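Local coordinates for DNA topoisomerase 2-associated protein PAT1 (Saccharomyces cerevisiae, PDB 5LMG) that activates mRNA decapping and represses translation in yeast, its C-terminal domain directly binding the Dcp2 decapping enzyme and the Xrn1 exonuclease, at residues Phe171-Ser176 with Ile211-Leu216. The protein carries 2 engineered substitutions. Sequence-based numbering, arbitrary orientation.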
ATOM      1  N   PHE A 171      12.370  -8.642   2.222  1.00 49.99           N
ATOM      2  CA  PHE A 171      12.268 -10.090   2.345  1.00 50.44           C
ATOM      3  C   PHE A 171      11.781 -10.781   1.049  1.00 53.26           C
ATOM      4  O   PHE A 171      12.351 -11.802   0.672  1.00 52.99           O
ATOM      5  CB  PHE A 171      11.398 -10.496   3.555  1.00 52.68           C
ATOM      6  CG  PHE A 171      11.079 -11.976   3.623  1.00 55.00           C
ATOM      7  CD1 PHE A 171      12.038 -12.893   4.035  1.00 58.62           C
ATOM      8  CD2 PHE A 171       9.825 -12.449   3.259  1.00 57.97           C
ATOM      9  CE1 PHE A 171      11.745 -14.263   4.080  1.00 60.49           C
ATOM     10  CE2 PHE A 171       9.534 -13.820   3.301  1.00 61.62           C
ATOM     11  CZ  PHE A 171      10.496 -14.716   3.713  1.00 59.83           C
ATOM     12  N   LEU A 172      10.728 -10.249   0.392  1.00 49.12           N
ATOM     13  CA  LEU A 172      10.182 -10.840  -0.836  1.00 49.66           C
ATOM     14  C   LEU A 172      11.113 -10.676  -2.046  1.00 55.35           C
ATOM     15  O   LEU A 172      11.144 -11.536  -2.928  1.00 54.06           O
ATOM     16  CB  LEU A 172       8.770 -10.301  -1.152  1.00 49.31           C
ATOM     17  CG  LEU A 172       7.645 -10.691  -0.177  1.00 53.60           C
ATOM     18  CD1 LEU A 172       6.355 -10.029  -0.556  1.00 53.08           C
ATOM     19  CD2 LEU A 172       7.442 -12.200  -0.120  1.00 57.81           C
ATOM     20  N   SER A 173      11.875  -9.572  -2.069  1.00 54.10           N
ATOM     21  CA  SER A 173      12.827  -9.229  -3.119  1.00 55.09           C
ATOM     22  C   SER A 173      14.034 -10.167  -3.102  1.00 60.31           C
ATOM     23  O   SER A 173      14.642 -10.371  -4.149  1.00 59.50           O
ATOM     24  CB  SER A 173      13.303  -7.791  -2.936  1.00 60.08           C
ATOM     25  OG  SER A 173      14.337  -7.439  -3.841  1.00 72.95           O
ATOM     26  N   ASN A 174      14.372 -10.718  -1.916  1.00 58.55           N
ATOM     27  CA  ASN A 174      15.535 -11.564  -1.672  1.00 59.94           C
ATOM     28  C   ASN A 174      15.263 -13.049  -1.380  1.00 68.02           C
ATOM     29  O   ASN A 174      15.901 -13.899  -1.994  1.00 67.96           O
ATOM     30  CB  ASN A 174      16.363 -10.973  -0.517  1.00 60.10           C
ATOM     31  CG  ASN A 174      17.060  -9.678  -0.849  1.00 75.50           C
ATOM     32  OD1 ASN A 174      17.965  -9.629  -1.688  1.00 70.50           O
ATOM     33  ND2 ASN A 174      16.684  -8.608  -0.159  1.00 61.35           N
ATOM     34  N   ASN A 175      14.379 -13.355  -0.405  1.00 67.92           N
ATOM     35  CA  ASN A 175      14.130 -14.716   0.093  1.00 69.41           C
ATOM     36  C   ASN A 175      12.753 -15.345  -0.250  1.00 74.41           C
ATOM     37  O   ASN A 175      12.197 -16.071   0.583  1.00 75.04           O
ATOM     38  CB  ASN A 175      14.346 -14.755   1.619  1.00 73.38           C
ATOM     39  CG  ASN A 175      15.733 -14.382   2.079  1.00100.85           C
ATOM     40  OD1 ASN A 175      16.616 -15.235   2.216  1.00 96.75           O
ATOM     41  ND2 ASN A 175      15.940 -13.102   2.371  1.00 92.33           N
ATOM     42  N   SER A 176      12.233 -15.135  -1.472  1.00 70.02           N
ATOM     43  CA  SER A 176      10.960 -15.769  -1.823  1.00 69.83           C
ATOM     44  C   SER A 176      10.902 -16.286  -3.255  1.00 72.34           C
ATOM     45  O   SER A 176      11.292 -15.584  -4.194  1.00 73.12           O
ATOM     46  CB  SER A 176       9.777 -14.855  -1.526  1.00 73.50           C
ATOM     47  OG  SER A 176       9.696 -13.789  -2.458  1.00 84.17           O
ATOM     48  N   ILE A 211       1.567  -8.133  -6.014  1.00 43.24           N
ATOM     49  CA  ILE A 211       1.352  -8.146  -7.480  1.00 43.90           C
ATOM     50  C   ILE A 211       2.663  -7.858  -8.222  1.00 45.97           C
ATOM     51  O   ILE A 211       2.989  -8.588  -9.165  1.00 44.84           O
ATOM     52  CB  ILE A 211       0.230  -7.172  -7.950  1.00 47.55           C
ATOM     53  CG1 ILE A 211      -1.159  -7.567  -7.427  1.00 47.96           C
ATOM     54  CG2 ILE A 211       0.219  -7.014  -9.488  1.00 49.74           C
ATOM     55  CD1 ILE A 211      -2.218  -6.402  -7.661  1.00 53.22           C
ATOM     56  N   SER A 212       3.380  -6.770  -7.816  1.00 41.90           N
ATOM     57  CA  SER A 212       4.662  -6.356  -8.406  1.00 42.20           C
ATOM     58  C   SER A 212       5.736  -7.450  -8.293  1.00 47.30           C
ATOM     59  O   SER A 212       6.450  -7.696  -9.266  1.00 47.07           O
ATOM     60  CB  SER A 212       5.150  -5.051  -7.795  1.00 44.81           C
ATOM     61  OG  SER A 212       4.193  -4.033  -8.029  1.00 52.04           O
ATOM     62  N   ARG A 213       5.809  -8.134  -7.133  1.00 44.94           N
ATOM     63  CA  ARG A 213       6.756  -9.231  -6.907  1.00 46.15           C
ATOM     64  C   ARG A 213       6.428 -10.459  -7.771  1.00 48.82           C
ATOM     65  O   ARG A 213       7.328 -10.995  -8.416  1.00 48.46           O
ATOM     66  CB  ARG A 213       6.873  -9.583  -5.410  1.00 48.01           C
ATOM     67  CG  ARG A 213       7.999 -10.585  -5.042  1.00 65.96           C
ATOM     68  CD  ARG A 213       9.390 -10.324  -5.642  1.00 75.60           C
ATOM     69  NE  ARG A 213       9.837  -8.936  -5.488  1.00 85.18           N
ATOM     70  CZ  ARG A 213      10.884  -8.409  -6.118  1.00 97.02           C
ATOM     71  NH1 ARG A 213      11.612  -9.150  -6.946  1.00 88.18           N
ATOM     72  NH2 ARG A 213      11.210  -7.138  -5.927  1.00 76.39           N
ATOM     73  N   ALA A 214       5.136 -10.862  -7.818  1.00 45.49           N
ATOM     74  CA  ALA A 214       4.619 -11.967  -8.635  1.00 45.78           C
ATOM     75  C   ALA A 214       4.965 -11.740 -10.124  1.00 50.82           C
ATOM     76  O   ALA A 214       5.427 -12.670 -10.789  1.00 48.92           O
ATOM     77  CB  ALA A 214       3.108 -12.083  -8.462  1.00 46.31           C
ATOM     78  N   ALA A 215       4.782 -10.486 -10.617  1.00 49.31           N
ATOM     79  CA  ALA A 215       5.061 -10.068 -11.998  1.00 50.25           C
ATOM     80  C   ALA A 215       6.549 -10.173 -12.376  1.00 56.12           C
ATOM     81  O   ALA A 215       6.852 -10.373 -13.552  1.00 55.67           O
ATOM     82  CB  ALA A 215       4.572  -8.644 -12.224  1.00 50.43           C
ATOM     83  N   LEU A 216       7.465 -10.003 -11.400  1.00 54.86           N
ATOM     84  CA  LEU A 216       8.912 -10.082 -11.633  1.00 56.68           C
ATOM     85  C   LEU A 216       9.424 -11.520 -11.734  1.00 64.43           C
ATOM     86  O   LEU A 216      10.426 -11.755 -12.410  1.00 63.65           O
ATOM     87  CB  LEU A 216       9.713  -9.271 -10.599  1.00 56.47           C
ATOM     88  CG  LEU A 216       9.594  -7.745 -10.712  1.00 61.10           C
ATOM     89  CD1 LEU A 216      10.011  -7.075  -9.426  1.00 61.44           C
ATOM     90  CD2 LEU A 216      10.393  -7.198 -11.886  1.00 63.26           C
TER
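With CG anti to the backbone N (chi1 -171°), Arg-213 sends its side chain across to Leu-172 and Ser-173, and bends at chi2 and chi3 lay the guanidinium against the last turn of helix 151-174. The setting is a mostly helical domain whose family belongs to the TPR clan, and the contact illustrates how a long polar side chain can bridge two helices by packing alone, for no hydrogen bond crosses between the segments. The backbones come closest at Leu-172 and Arg-213, with 7.2 Å between their CA atoms. Here the aliphatic part of Arg-213 packs as hydrocarbon: its CG lies 4.0 Å from Leu-172 CB, while its CD sits 3.5 Å from the Leu-172 carbonyl O. Beyond, the flat end group is sandwiched. Ser-173 CA stands over the centre of one face, 3.7 Å above the plane, and Leu-216 CD1, from the arginine's own helix, covers the opposite face nearer the rim. Arg-213 NH2 also reaches Ser-173 CB, at 3.7 Å. Ile-181 of helix 178-191 touches both Arg-213 and Ser-176, so the intervening helix closes one side of the junction. Cutting Arg-213 back to an alanine is likely to open a gap between the two helices, leaving Ser-173 and the Leu-216 methyl without the flat group they enclose. The Leu-172 carbonyl is satisfied from within its own segment, where the chain leaves the helix: Ser-176 OG donates to Leu-172 O over 2.7 Å, approaching within the plane of the carbonyl along one of its lone pairs, at a C=O...OG angle of 116°.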